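Local coordinates for copper induced nitroreductase D (Lactococcus lactis, PDB 2WQF) that binds flavin mononucleotide and acts as a copper-induced nitroreductase that takes part in the defence against oxidative stress, at the interface of chains A and B. Numbering follows the deposited sequence. Chains: chain A/B, Copper induced nitroreductase D.

The interface of chains A and B. Residues chain A 48-50, 167, 171; chain B 198-201.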
loop_
_atom_site.group_PDB
_atom_site.type_symbol
_atom_site.label_atom_id
_atom_site.label_comp_id
_atom_site.label_asym_id
_atom_site.label_seq_id
_atom_site.Cartn_x
_atom_site.Cartn_y
_atom_site.Cartn_z
ATOM N N LEU A 48 -12.810 6.040 5.704
ATOM C CA LEU A 48 -12.826 7.100 4.705
ATOM C C LEU A 48 -13.907 8.128 4.996
ATOM O O LEU A 48 -15.039 7.778 5.363
ATOM C CB LEU A 48 -13.103 6.556 3.312
ATOM C CG LEU A 48 -11.944 5.930 2.550
ATOM C CD1 LEU A 48 -11.383 4.704 3.227
ATOM C CD2 LEU A 48 -12.430 5.580 1.142
ATOM N N LEU A 49 -13.539 9.387 4.804
ATOM C CA LEU A 49 -14.478 10.480 4.685
ATOM C C LEU A 49 -14.385 11.006 3.254
ATOM O O LEU A 49 -13.325 11.459 2.820
ATOM C CB LEU A 49 -14.131 11.577 5.687
ATOM C CG LEU A 49 -14.960 12.853 5.593
ATOM C CD1 LEU A 49 -16.433 12.575 5.883
ATOM C CD2 LEU A 49 -14.383 13.887 6.565
ATOM N N ILE A 50 -15.488 10.904 2.513
ATOM C CA ILE A 50 -15.540 11.279 1.102
ATOM C C ILE A 50 -16.342 12.562 0.975
ATOM O O ILE A 50 -17.531 12.574 1.288
ATOM C CB ILE A 50 -16.186 10.181 0.255
ATOM C CG1 ILE A 50 -15.411 8.866 0.401
ATOM C CG2 ILE A 50 -16.295 10.589 -1.210
ATOM C CD1 ILE A 50 -16.188 7.618 -0.084
ATOM N N LEU A 167 -16.297 12.983 13.477
ATOM C CA LEU A 167 -15.574 11.738 13.367
ATOM C C LEU A 167 -15.132 11.239 14.742
ATOM O O LEU A 167 -14.853 12.030 15.647
ATOM C CB LEU A 167 -14.342 11.929 12.500
ATOM C CG LEU A 167 -14.573 12.502 11.106
ATOM C CD1 LEU A 167 -13.232 12.640 10.400
ATOM C CD2 LEU A 167 -15.555 11.654 10.291
ATOM N N TRP A 171 -10.122 7.780 14.772
ATOM C CA TRP A 171 -9.729 7.899 13.374
ATOM C C TRP A 171 -8.502 8.805 13.200
ATOM O O TRP A 171 -8.571 10.009 13.430
ATOM C CB TRP A 171 -10.872 8.437 12.520
ATOM C CG TRP A 171 -12.031 7.492 12.305
ATOM C CD1 TRP A 171 -12.415 6.443 13.103
ATOM C CD2 TRP A 171 -12.990 7.555 11.241
ATOM N NE1 TRP A 171 -13.548 5.846 12.585
ATOM C CE2 TRP A 171 -13.915 6.511 11.445
ATOM C CE3 TRP A 171 -13.135 8.373 10.118
ATOM C CZ2 TRP A 171 -14.964 6.278 10.573
ATOM C CZ3 TRP A 171 -14.189 8.146 9.261
ATOM C CH2 TRP A 171 -15.090 7.105 9.490
ATOM N N PHE B 198 -17.185 4.037 5.953
ATOM C CA PHE B 198 -17.345 5.040 4.905
ATOM C C PHE B 198 -18.377 6.072 5.289
ATOM O O PHE B 198 -19.514 5.744 5.601
ATOM C CB PHE B 198 -17.799 4.412 3.581
ATOM C CG PHE B 198 -16.931 3.270 3.087
ATOM C CD1 PHE B 198 -15.647 3.478 2.684
ATOM C CD2 PHE B 198 -17.445 1.992 2.986
ATOM C CE1 PHE B 198 -14.882 2.441 2.218
ATOM C CE2 PHE B 198 -16.681 0.954 2.510
ATOM C CZ PHE B 198 -15.404 1.181 2.124
ATOM N N ILE B 199 -17.971 7.341 5.269
ATOM C CA ILE B 199 -18.879 8.444 5.487
ATOM C C ILE B 199 -18.769 9.328 4.245
ATOM O O ILE B 199 -17.655 9.697 3.818
ATOM C CB ILE B 199 -18.456 9.290 6.682
ATOM C CG1 ILE B 199 -18.523 8.477 7.976
ATOM C CG2 ILE B 199 -19.353 10.533 6.801
ATOM C CD1 ILE B 199 -17.946 9.218 9.167
ATOM N N VAL B 200 -19.912 9.622 3.644
ATOM C CA VAL B 200 -20.009 10.462 2.461
ATOM C C VAL B 200 -20.750 11.726 2.837
ATOM O O VAL B 200 -21.829 11.672 3.422
ATOM C CB VAL B 200 -20.755 9.737 1.324
ATOM C CG1 VAL B 200 -20.869 10.643 0.092
ATOM C CG2 VAL B 200 -20.035 8.460 0.971
ATOM N N ALA B 201 -20.148 12.867 2.513
ATOM C CA ALA B 201 -20.747 14.169 2.805
ATOM C C ALA B 201 -20.671 15.072 1.578
ATOM O O ALA B 201 -19.683 15.049 0.835
ATOM C CB ALA B 201 -20.038 14.816 3.979
#
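B:Ile199 sits at the centre of a parallel strand pairing in which the C-terminal strand 198-201 of chain B is added to strand 46-52 of chain A. The tail of one subunit thus extends the sheet of the other, and the two-fold symmetry of the deposited pair repeats the exchange, this family being typically dimeric.

Backbone hydrogen bonds set the register. The amide N of B:Ile199 donates to A:Leu48 O at 3.0 Å, and its own carbonyl O accepts from A:Ile50 N at 2.8 Å. One residue thereby grips both neighbours of A:Leu49. The ladder continues where B:Ala201 N donates to A:Ile50 O at 2.9 Å; the side chains answer to the two faces.

On one face, B:Ile199 meets apolar groups of chain A with both branches. CG1 lies beside the backbone N (chi1 -64°) and the chain runs on extended, which brings CD1 in from above the plane of the A:Trp171 six-membered ring, offset beyond CH2 (3.6 Å), to meet the rim at a slant. It is equally near the methyl CD2 of A:Leu167. CG2 turns instead to A:Leu49 CD1, 3.7 Å away. A beta-branched residue suits this place, favouring the extended backbone while filling two directions. An alanine at B:Ile199 would probably keep the pairing but leave the tryptophan rim and the A:Leu167 methyl without the CD1 they meet, and A:Leu49 CD1 with the more distant CB in place of CG2.

Cross-chain contacts on the opposite face are longer. The CD1 side of the B:Phe198 ring lies alongside A:Leu48, 4.0 Å from CB, its broad flat surface suiting the branched leucine. The methyl CD1 of A:Ile50 approaches B:Val200 CG2 at 4.1 Å.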